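Local atomic coordinates of ferric iron-binding protein HitA (Pseudomonas aeruginosa PAO1, PDB entry 6IWF), a protein that binds ferric iron as a bacterial solute-binding protein and takes part in gallium internalization in Pseudomonas aeruginosa. Residues G94-L106 with Q254-M266. Sequence-based numbering, arbitrary orientation.
Sequences GDWIGITARTRVL and QKAILSQSAEYPM
Ala-101 and Tyr-264 form an antiparallel hydrogen-bonded pair: Tyr-264 N gives its hydrogen to Ala-101 O at 2.8 Å, nearly straight at 172°, and Ala-101 N returns a bond to Tyr-264 O. Thr-100 sits next to this pair, opposite Pro-265. Its OG1 donates a hydrogen bond to Glu-263 OE2 at 2.8 Å, meeting it from above the carboxylate plane, and is also hydrogen-bonded to Ser-227 OG of strand 224-231. That same carboxylate oxygen, OE2, makes a salt bridge to Arg-102 NH1 at 3.1 Å, lying over one face of the guanidinium, with the two charged planes 82° apart. Ser-261 OG donates to Glu-263 OE1 on its anti lone pair, so both carboxylate oxygens are held.

Farther back along the strand, Ile-99 O takes two bonds from opposite faces of its carbonyl plane, one from Met-266 N and the other from Gln-254 NE2 at 3.1 Å. The bend at chi2 of Gln-254 (-88°) brings its amide back to this carbonyl; NE2 also bonds Met-248 O, and OE1 accepts from Arg-267 N. Apolar contacts flank these bonds. Ile-99 CG2 meets Ile-257 CD1 at 3.6 Å, the two side chains crossing at about a right angle, Thr-100 CG2 rests on Ile-257 CG2, and the curled Met-266 chain lays CE against Ala-101 CB. Tyr-264 turns its ring edge to Ala-101 O, while its OH bonds Lys-277 O and its ring meets Phe-279 edge-to-face.

Arg-102 also lies close to the iron ligands Glu-60 and Tyr-196, so Glu-263 may help position a positive charge beside the metal site, here without iron. Strand 264-265 adds a short antiparallel edge to the long strand 97-108, which also pairs with strand 224-231 in the mixed sheet of this periplasmic-binding-protein fold. Helix 251-258 packs on strand 97-108 through Ile-257, which also touches Thr-15 of helix 13-27.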
loop_
_atom_site.group_PDB
_atom_site.type_symbol
_atom_site.label_atom_id
_atom_site.label_comp_id
_atom_site.label_asym_id
_atom_site.label_seq_id
_atom_site.Cartn_x
_atom_site.Cartn_y
_atom_site.Cartn_z
ATOM N N GLY A 94 -11.835 2.423 15.283
ATOM C CA GLY A 94 -11.161 1.248 15.804
ATOM C C GLY A 94 -11.612 -0.065 15.207
ATOM O O GLY A 94 -11.530 -1.097 15.882
ATOM N N ASP A 95 -12.091 -0.062 13.961
ATOM C CA ASP A 95 -12.538 -1.297 13.325
ATOM C C ASP A 95 -11.664 -1.701 12.148
ATOM O O ASP A 95 -12.054 -2.563 11.364
ATOM C CB ASP A 95 -14.004 -1.197 12.882
ATOM C CG ASP A 95 -14.331 0.118 12.216
ATOM O OD1 ASP A 95 -13.400 0.909 11.937
ATOM O OD2 ASP A 95 -15.538 0.363 11.975
ATOM N N TRP A 96 -10.505 -1.080 11.987
ATOM C CA TRP A 96 -9.456 -1.670 11.171
ATOM C C TRP A 96 -8.144 -1.139 11.713
ATOM O O TRP A 96 -8.122 -0.157 12.456
ATOM C CB TRP A 96 -9.638 -1.372 9.673
ATOM C CG TRP A 96 -9.589 0.066 9.291
ATOM C CD1 TRP A 96 -10.652 0.905 9.125
ATOM C CD2 TRP A 96 -8.415 0.840 8.998
ATOM N NE1 TRP A 96 -10.212 2.157 8.759
ATOM C CE2 TRP A 96 -8.845 2.144 8.672
ATOM C CE3 TRP A 96 -7.044 0.558 8.997
ATOM C CZ2 TRP A 96 -7.949 3.176 8.349
ATOM C CZ3 TRP A 96 -6.151 1.584 8.670
ATOM C CH2 TRP A 96 -6.612 2.871 8.347
ATOM N N ILE A 97 -7.051 -1.800 11.362
ATOM C CA ILE A 97 -5.766 -1.465 11.963
ATOM C C ILE A 97 -4.664 -1.608 10.927
ATOM O O ILE A 97 -4.666 -2.542 10.121
ATOM C CB ILE A 97 -5.478 -2.333 13.209
ATOM C CG1 ILE A 97 -4.325 -1.735 14.008
ATOM C CG2 ILE A 97 -5.249 -3.800 12.838
ATOM C CD1 ILE A 97 -4.321 -2.201 15.474
ATOM N N GLY A 98 -3.729 -0.664 10.948
ATOM C CA GLY A 98 -2.602 -0.728 10.032
ATOM C C GLY A 98 -1.645 -1.836 10.432
ATOM O O GLY A 98 -1.453 -2.122 11.616
ATOM N N ILE A 99 -1.064 -2.484 9.425
ATOM C CA ILE A 99 -0.156 -3.611 9.614
ATOM C C ILE A 99 1.261 -3.251 9.198
ATOM O O ILE A 99 2.213 -3.498 9.941
ATOM C CB ILE A 99 -0.648 -4.861 8.854
ATOM C CG1 ILE A 99 -2.083 -5.224 9.258
ATOM C CG2 ILE A 99 0.291 -6.024 9.092
ATOM C CD1 ILE A 99 -2.268 -5.442 10.754
ATOM N N THR A 100 1.424 -2.698 7.993
ATOM C CA THR A 100 2.707 -2.175 7.539
ATOM C C THR A 100 2.471 -0.844 6.849
ATOM O O THR A 100 1.350 -0.516 6.463
ATOM C CB THR A 100 3.430 -3.100 6.551
ATOM O OG1 THR A 100 2.672 -3.190 5.339
ATOM C CG2 THR A 100 3.661 -4.507 7.147
ATOM N N ALA A 101 3.546 -0.074 6.702
ATOM C CA ALA A 101 3.526 1.155 5.922
ATOM C C ALA A 101 4.580 1.067 4.827
ATOM O O ALA A 101 5.577 0.358 4.956
ATOM C CB ALA A 101 3.795 2.405 6.790
ATOM N N ARG A 102 4.340 1.774 3.729
ATOM C CA ARG A 102 5.282 1.819 2.618
ATOM C C ARG A 102 5.382 3.259 2.148
ATOM O O ARG A 102 4.566 4.106 2.524
ATOM C CB ARG A 102 4.807 0.967 1.451
ATOM C CG ARG A 102 3.643 1.679 0.826
ATOM C CD ARG A 102 2.585 0.806 0.329
ATOM N NE ARG A 102 2.088 -0.129 1.323
ATOM C CZ ARG A 102 1.349 -1.170 0.976
ATOM N NH1 ARG A 102 0.909 -2.014 1.882
ATOM N NH2 ARG A 102 1.062 -1.355 -0.310
ATOM N N THR A 103 6.334 3.530 1.257
ATOM C CA THR A 103 6.510 4.894 0.771
ATOM C C THR A 103 6.655 4.919 -0.742
ATOM O O THR A 103 7.261 4.021 -1.339
ATOM C CB THR A 103 7.740 5.581 1.443
ATOM O OG1 THR A 103 7.836 6.947 1.003
ATOM C CG2 THR A 103 9.055 4.859 1.142
ATOM N N ARG A 104 6.103 5.959 -1.359
ATOM C CA ARG A 104 6.356 6.191 -2.772
ATOM C C ARG A 104 7.794 6.646 -2.969
ATOM O O ARG A 104 8.374 7.334 -2.121
ATOM C CB ARG A 104 5.389 7.244 -3.330
ATOM C CG ARG A 104 3.913 6.903 -3.098
ATOM C CD ARG A 104 3.453 5.842 -4.037
ATOM N NE ARG A 104 3.457 6.282 -5.433
ATOM C CZ ARG A 104 3.155 5.458 -6.430
ATOM N NH1 ARG A 104 2.832 4.198 -6.150
ATOM N NH2 ARG A 104 3.163 5.876 -7.682
ATOM N N VAL A 105 8.373 6.241 -4.092
ATOM C CA VAL A 105 9.740 6.594 -4.457
ATOM C C VAL A 105 9.781 6.875 -5.952
ATOM O O VAL A 105 8.788 6.701 -6.669
ATOM C CB VAL A 105 10.747 5.483 -4.093
ATOM C CG1 VAL A 105 10.752 5.247 -2.593
ATOM C CG2 VAL A 105 10.416 4.194 -4.841
ATOM N N LEU A 106 10.950 7.307 -6.422
ATOM C CA LEU A 106 11.256 7.429 -7.845
ATOM C C LEU A 106 12.401 6.456 -8.139
ATOM O O LEU A 106 13.549 6.705 -7.758
ATOM C CB LEU A 106 11.624 8.880 -8.206
ATOM C CG LEU A 106 11.906 9.152 -9.687
ATOM C CD1 LEU A 106 10.622 9.111 -10.512
ATOM C CD2 LEU A 106 12.564 10.520 -9.806
ATOM N N GLN A 254 4.601 -9.721 12.712
ATOM C CA GLN A 254 5.251 -8.666 11.936
ATOM C C GLN A 254 6.497 -9.192 11.233
ATOM O O GLN A 254 6.758 -8.853 10.072
ATOM C CB GLN A 254 5.596 -7.490 12.840
ATOM C CG GLN A 254 4.378 -6.780 13.411
ATOM C CD GLN A 254 3.874 -5.691 12.492
ATOM O OE1 GLN A 254 4.397 -4.580 12.495
ATOM N NE2 GLN A 254 2.844 -5.997 11.706
ATOM N N LYS A 255 7.275 -10.040 11.909
ATOM C CA LYS A 255 8.477 -10.561 11.268
ATOM C C LYS A 255 8.128 -11.462 10.090
ATOM O O LYS A 255 8.765 -11.382 9.036
ATOM C CB LYS A 255 9.346 -11.292 12.292
ATOM C CG LYS A 255 9.971 -10.357 13.307
ATOM C CD LYS A 255 11.243 -10.922 13.924
ATOM C CE LYS A 255 12.167 -9.798 14.372
ATOM N NZ LYS A 255 12.709 -9.041 13.203
ATOM N N ALA A 256 7.093 -12.300 10.234
ATOM C CA ALA A 256 6.655 -13.130 9.116
ATOM C C ALA A 256 6.227 -12.275 7.932
ATOM O O ALA A 256 6.575 -12.563 6.780
ATOM C CB ALA A 256 5.505 -14.038 9.559
ATOM N N ILE A 257 5.464 -11.213 8.201
ATOM C CA ILE A 257 5.003 -10.335 7.130
ATOM C C ILE A 257 6.184 -9.629 6.474
ATOM O O ILE A 257 6.299 -9.593 5.242
ATOM C CB ILE A 257 3.968 -9.338 7.680
ATOM C CG1 ILE A 257 2.660 -10.073 8.020
ATOM C CG2 ILE A 257 3.712 -8.213 6.695
ATOM C CD1 ILE A 257 1.723 -9.267 8.897
ATOM N N LEU A 258 7.090 -9.079 7.289
ATOM C CA LEU A 258 8.226 -8.330 6.761
ATOM C C LEU A 258 9.223 -9.222 6.030
ATOM O O LEU A 258 9.992 -8.721 5.202
ATOM C CB LEU A 258 8.907 -7.565 7.893
ATOM C CG LEU A 258 7.983 -6.461 8.431
ATOM C CD1 LEU A 258 8.624 -5.713 9.599
ATOM C CD2 LEU A 258 7.594 -5.512 7.306
ATOM N N SER A 259 9.199 -10.536 6.278
ATOM C CA SER A 259 10.066 -11.442 5.534
ATOM C C SER A 259 9.688 -11.523 4.058
ATOM O O SER A 259 10.514 -11.955 3.242
ATOM C CB SER A 259 10.032 -12.839 6.171
ATOM O OG SER A 259 8.755 -13.454 6.007
ATOM N N GLN A 260 8.465 -11.116 3.695
ATOM C CA GLN A 260 8.002 -11.168 2.317
ATOM C C GLN A 260 7.889 -9.809 1.635
ATOM O O GLN A 260 7.810 -9.761 0.402
ATOM C CB GLN A 260 6.638 -11.863 2.251
ATOM C CG GLN A 260 6.672 -13.277 2.790
ATOM C CD GLN A 260 7.660 -14.147 2.041
ATOM O OE1 GLN A 260 7.736 -14.106 0.808
ATOM N NE2 GLN A 260 8.433 -14.931 2.779
ATOM N N SER A 261 7.849 -8.715 2.386
ATOM C CA SER A 261 7.818 -7.417 1.726
ATOM C C SER A 261 8.574 -6.408 2.569
ATOM O O SER A 261 8.383 -6.340 3.787
ATOM C CB SER A 261 6.389 -6.940 1.469
ATOM O OG SER A 261 6.405 -5.828 0.579
ATOM N N ALA A 262 9.437 -5.641 1.904
ATOM C CA ALA A 262 10.310 -4.671 2.556
ATOM C C ALA A 262 9.489 -3.419 2.855
ATOM O O ALA A 262 9.473 -2.443 2.105
ATOM C CB ALA A 262 11.517 -4.369 1.680
ATOM N N GLU A 263 8.775 -3.467 3.974
ATOM C CA GLU A 263 7.887 -2.394 4.390
ATOM C C GLU A 263 8.220 -2.024 5.828
ATOM O O GLU A 263 9.103 -2.616 6.458
ATOM C CB GLU A 263 6.419 -2.804 4.221
ATOM C CG GLU A 263 6.104 -3.139 2.758
ATOM C CD GLU A 263 4.624 -3.266 2.447
ATOM O OE1 GLU A 263 4.264 -4.186 1.679
ATOM O OE2 GLU A 263 3.828 -2.441 2.936
ATOM N N TYR A 264 7.514 -1.033 6.339
ATOM C CA TYR A 264 7.780 -0.569 7.701
ATOM C C TYR A 264 6.748 -1.130 8.663
ATOM O O TYR A 264 5.535 -0.999 8.424
ATOM C CB TYR A 264 7.755 0.951 7.754
ATOM C CG TYR A 264 8.796 1.603 6.885
ATOM C CD1 TYR A 264 10.066 1.882 7.387
ATOM C CD2 TYR A 264 8.517 1.950 5.573
ATOM C CE1 TYR A 264 11.030 2.485 6.585
ATOM C CE2 TYR A 264 9.473 2.560 4.772
ATOM C CZ TYR A 264 10.729 2.817 5.287
ATOM O OH TYR A 264 11.681 3.416 4.487
ATOM N N PRO A 265 7.160 -1.741 9.769
ATOM C CA PRO A 265 6.179 -2.335 10.685
ATOM C C PRO A 265 5.351 -1.278 11.401
ATOM O O PRO A 265 5.831 -0.184 11.722
ATOM C CB PRO A 265 7.050 -3.120 11.677
ATOM C CG PRO A 265 8.377 -2.431 11.633
ATOM C CD PRO A 265 8.548 -1.942 10.212
ATOM N N MET A 266 4.085 -1.618 11.669
ATOM C CA MET A 266 3.212 -0.700 12.385
ATOM C C MET A 266 3.150 -0.982 13.880
ATOM O O MET A 266 2.689 -0.117 14.627
ATOM C CB MET A 266 1.796 -0.720 11.798
ATOM C CG MET A 266 1.718 -0.145 10.365
ATOM S SD MET A 266 1.787 1.656 10.284
ATOM C CE MET A 266 3.543 2.027 10.333
#